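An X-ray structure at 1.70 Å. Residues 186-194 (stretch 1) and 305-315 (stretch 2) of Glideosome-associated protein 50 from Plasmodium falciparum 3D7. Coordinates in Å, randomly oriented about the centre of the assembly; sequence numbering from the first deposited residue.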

# COMPACT_ATOMS: atom_id res chain seq x y z
N ALA A 186 -7.57 13.23 -8.12
CA ALA A 186 -6.73 13.51 -6.95
C ALA A 186 -5.99 14.84 -7.10
O ALA A 186 -5.86 15.59 -6.12
CB ALA A 186 -5.74 12.36 -6.70
N LYS A 187 -5.52 15.12 -8.31
CA LYS A 187 -4.87 16.41 -8.64
C LYS A 187 -5.72 17.62 -8.29
O LYS A 187 -5.20 18.67 -7.92
CB LYS A 187 -4.57 16.48 -10.15
CG LYS A 187 -3.34 15.75 -10.57
CD LYS A 187 -3.31 15.53 -12.08
CE LYS A 187 -2.99 16.81 -12.83
NZ LYS A 187 -2.85 16.54 -14.29
N LYS A 188 -7.03 17.47 -8.44
CA LYS A 188 -7.96 18.57 -8.25
C LYS A 188 -8.47 18.71 -6.81
O LYS A 188 -8.87 19.80 -6.41
CB LYS A 188 -9.16 18.40 -9.19
CG LYS A 188 -8.82 18.45 -10.68
CD LYS A 188 -8.52 19.87 -11.14
CE LYS A 188 -8.79 20.05 -12.63
NZ LYS A 188 -8.63 21.47 -13.05
N ILE A 189 -8.45 17.63 -6.03
CA ILE A 189 -9.10 17.67 -4.70
C ILE A 189 -8.28 17.16 -3.51
O ILE A 189 -8.72 17.31 -2.37
CB ILE A 189 -10.47 16.94 -4.72
CG1 ILE A 189 -10.31 15.43 -4.89
CG2 ILE A 189 -11.36 17.52 -5.82
CD1 ILE A 189 -11.63 14.68 -4.88
N ALA A 190 -7.09 16.60 -3.75
CA ALA A 190 -6.31 16.01 -2.67
C ALA A 190 -5.03 16.79 -2.35
O ALA A 190 -4.23 17.08 -3.24
CB ALA A 190 -5.98 14.56 -3.00
N ASP A 191 -4.84 17.09 -1.07
CA ASP A 191 -3.62 17.75 -0.59
C ASP A 191 -2.47 16.75 -0.48
O ASP A 191 -1.29 17.13 -0.59
CB ASP A 191 -3.89 18.41 0.75
CG ASP A 191 -5.05 19.38 0.69
OD1 ASP A 191 -4.87 20.52 0.20
OD2 ASP A 191 -6.17 18.99 1.10
N PHE A 192 -2.83 15.49 -0.26
CA PHE A 192 -1.88 14.38 -0.20
C PHE A 192 -2.35 13.27 -1.14
O PHE A 192 -3.54 12.93 -1.16
CB PHE A 192 -1.82 13.80 1.21
CG PHE A 192 -1.35 14.77 2.26
CD1 PHE A 192 -2.26 15.37 3.13
CD2 PHE A 192 -0.01 15.06 2.41
CE1 PHE A 192 -1.82 16.25 4.11
CE2 PHE A 192 0.44 15.94 3.38
CZ PHE A 192 -0.47 16.54 4.23
N ILE A 193 -1.43 12.68 -1.89
CA ILE A 193 -1.74 11.53 -2.75
C ILE A 193 -0.72 10.43 -2.47
O ILE A 193 0.49 10.66 -2.59
CB ILE A 193 -1.73 11.88 -4.25
CG1 ILE A 193 -2.63 13.10 -4.53
CG2 ILE A 193 -2.21 10.70 -5.09
CD1 ILE A 193 -2.50 13.63 -5.94
N ILE A 194 -1.23 9.26 -2.09
CA ILE A 194 -0.42 8.11 -1.72
C ILE A 194 -0.85 6.93 -2.58
O ILE A 194 -2.03 6.60 -2.64
CB ILE A 194 -0.59 7.74 -0.22
CG1 ILE A 194 -0.14 8.90 0.68
CG2 ILE A 194 0.18 6.46 0.15
CD1 ILE A 194 -1.23 9.93 0.94
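Stretch 2 305-315: NIKKKKTLDKV

What stands out in this contact is how much of it is held by the backbone carbonyls where a helix runs out: stretch 2, rich in lysine, brings one backbone NH and two ammonium groups to this turn, and most of the oxygens they find belong to the main chain. Ala-190 is the first residue to leave helical phi/psi, and its NH still bonds back to the Ala-186 carbonyl (N to O 2.9 Å). The carbonyls of Lys-188 and Ala-190 are taken by stretch 2.

Stretch 2 crosses this region as an irregular, largely extended segment. Most of its residues from Ile-306 to Lys-309 have psi near 140°; Lys-310 and Thr-311 turn with psi near zero, Leu-312 extends again, and a 3-10 segment begins at Lys-314. Overall the stretches run in opposite directions, although the pairing at the close end advances the same way in both: Ile-306 and Lys-307 lie nearest Phe-192 and Asp-191, whereas Leu-312 and Lys-314 lie nearest Lys-188 and Ile-189. The backbones come closest at Lys-188 and Leu-312, with 4.3 Å between their CA atoms, and stand over 7 Å apart at the other end.

At the close end the main chains bond directly. Asp-313 N donates to Lys-188 O at 2.7 Å, almost linearly at 172°, and Leu-312 CA makes a CA-H...O contact with the same Lys-188 O at 3.4 Å. Beside this, the aliphatic part of Lys-188 covers the turn, its CD 3.4 Å from Thr-311 O. Lys-314 starts near Ile-189 and reaches on along the turn to Asp-191, setting its NZ 2.6 Å from Asp-191 OD2 in a salt bridge. A water donates to Asp-191 OD1 at 2.6 Å and accepts a weak bond from Lys-314 NZ at 3.3 Å, so the carboxylate and the ammonium are also linked through solvent.

Where the backbones separate, a long side chain spans the gap. Lys-309 points toward stretch 1 with every chi angle near t beyond an m chi1, and this reach brings its NZ to Ala-190 O at 2.8 Å. Leu-312 fills space beside it, its CD2 3.6 Å from Ala-190 O.

Asp-191 O meets Lys-307 through water instead. One water donates to Asp-191 O (2.7 Å) and Lys-307 O (2.8 Å); another accepts from Lys-307 N at 3.0 Å and lies 2.9 Å from Asp-191 O. Beyond them Ile-306 CD1 packs obliquely on the Phe-192 ring, 3.6 Å from CZ. The rule to read is simple: a direct backbone bond where the chains are close, an extended lysine at each of Ala-190 and Asp-191, and water between the main chains of Asp-191 and Lys-307, where they part.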

# COMPACT_ATOMS: atom_id res chain seq x y z
N ASN A 305 7.78 17.44 2.90
CA ASN A 305 6.98 18.66 3.05
C ASN A 305 5.70 18.58 2.23
O ASN A 305 5.69 18.02 1.13
CB ASN A 305 7.79 19.89 2.62
CG ASN A 305 9.02 20.11 3.49
OD1 ASN A 305 9.04 19.77 4.67
ND2 ASN A 305 10.06 20.70 2.90
N ILE A 306 4.62 19.15 2.76
CA ILE A 306 3.37 19.26 2.01
C ILE A 306 3.60 20.13 0.77
O ILE A 306 4.33 21.12 0.83
CB ILE A 306 2.22 19.84 2.88
CG1 ILE A 306 0.86 19.64 2.20
CG2 ILE A 306 2.46 21.32 3.20
CD1 ILE A 306 -0.32 19.97 3.10
N LYS A 307 2.99 19.75 -0.34
CA LYS A 307 3.18 20.49 -1.59
C LYS A 307 2.25 21.69 -1.65
O LYS A 307 1.15 21.65 -1.12
CB LYS A 307 2.95 19.57 -2.80
CG LYS A 307 4.03 18.52 -2.96
CD LYS A 307 3.64 17.44 -3.96
CE LYS A 307 4.79 16.46 -4.21
NZ LYS A 307 5.31 15.84 -2.95
N LYS A 308 2.73 22.76 -2.27
CA LYS A 308 1.91 23.94 -2.55
C LYS A 308 1.38 23.81 -3.97
O LYS A 308 2.08 24.14 -4.94
CB LYS A 308 2.74 25.21 -2.39
CG LYS A 308 3.25 25.44 -0.97
CD LYS A 308 4.06 26.73 -0.86
CE LYS A 308 3.17 27.97 -0.93
NZ LYS A 308 3.94 29.24 -0.78
N LYS A 309 0.15 23.32 -4.10
CA LYS A 309 -0.41 22.97 -5.41
C LYS A 309 -1.19 24.13 -6.02
O LYS A 309 -1.88 24.85 -5.31
CB LYS A 309 -1.33 21.75 -5.27
CG LYS A 309 -0.65 20.53 -4.69
CD LYS A 309 -1.57 19.33 -4.71
CE LYS A 309 -0.87 18.09 -4.20
NZ LYS A 309 -1.72 16.88 -4.36
N LYS A 310 -1.06 24.30 -7.34
CA LYS A 310 -1.83 25.29 -8.10
C LYS A 310 -2.96 24.64 -8.91
O LYS A 310 -3.75 25.33 -9.56
CB LYS A 310 -0.91 26.09 -9.04
CG LYS A 310 -0.13 27.19 -8.34
CD LYS A 310 0.95 27.80 -9.23
CE LYS A 310 2.20 26.92 -9.29
NZ LYS A 310 3.33 27.59 -9.98
N THR A 311 -3.04 23.32 -8.84
CA THR A 311 -4.02 22.55 -9.60
C THR A 311 -5.33 22.32 -8.83
O THR A 311 -6.31 21.88 -9.43
CB THR A 311 -3.43 21.17 -10.01
OG1 THR A 311 -4.35 20.50 -10.89
CG2 THR A 311 -3.18 20.30 -8.79
N LEU A 312 -5.35 22.61 -7.53
CA LEU A 312 -6.52 22.29 -6.70
C LEU A 312 -7.76 23.11 -7.06
O LEU A 312 -7.66 24.30 -7.39
CB LEU A 312 -6.21 22.45 -5.21
CG LEU A 312 -5.22 21.47 -4.57
CD1 LEU A 312 -4.98 21.87 -3.13
CD2 LEU A 312 -5.71 20.02 -4.66
N ASP A 313 -8.91 22.47 -6.98
CA ASP A 313 -10.19 23.08 -7.30
C ASP A 313 -11.22 22.52 -6.32
O ASP A 313 -12.24 21.94 -6.71
CB ASP A 313 -10.56 22.77 -8.75
CG ASP A 313 -11.84 23.44 -9.21
OD1 ASP A 313 -12.58 22.83 -10.01
OD2 ASP A 313 -12.10 24.58 -8.76
N LYS A 314 -10.94 22.69 -5.03
CA LYS A 314 -11.75 22.08 -3.97
C LYS A 314 -13.18 22.64 -3.88
O LYS A 314 -14.07 21.96 -3.37
CB LYS A 314 -11.07 22.23 -2.61
CG LYS A 314 -9.94 21.25 -2.36
CD LYS A 314 -9.35 21.49 -0.98
CE LYS A 314 -8.63 20.28 -0.43
NZ LYS A 314 -8.36 20.46 1.02
N VAL A 315 -13.39 23.86 -4.37
CA VAL A 315 -14.73 24.44 -4.42
C VAL A 315 -15.70 23.57 -5.24
O VAL A 315 -16.90 23.55 -4.97
CB VAL A 315 -14.70 25.88 -5.00
CG1 VAL A 315 -14.27 25.87 -6.47
CG2 VAL A 315 -16.06 26.55 -4.85
O HOH W 1 1.58 17.14 -0.49
O HOH W 2 -0.90 19.79 -1.11
O HOH W 3 -6.07 22.77 0.62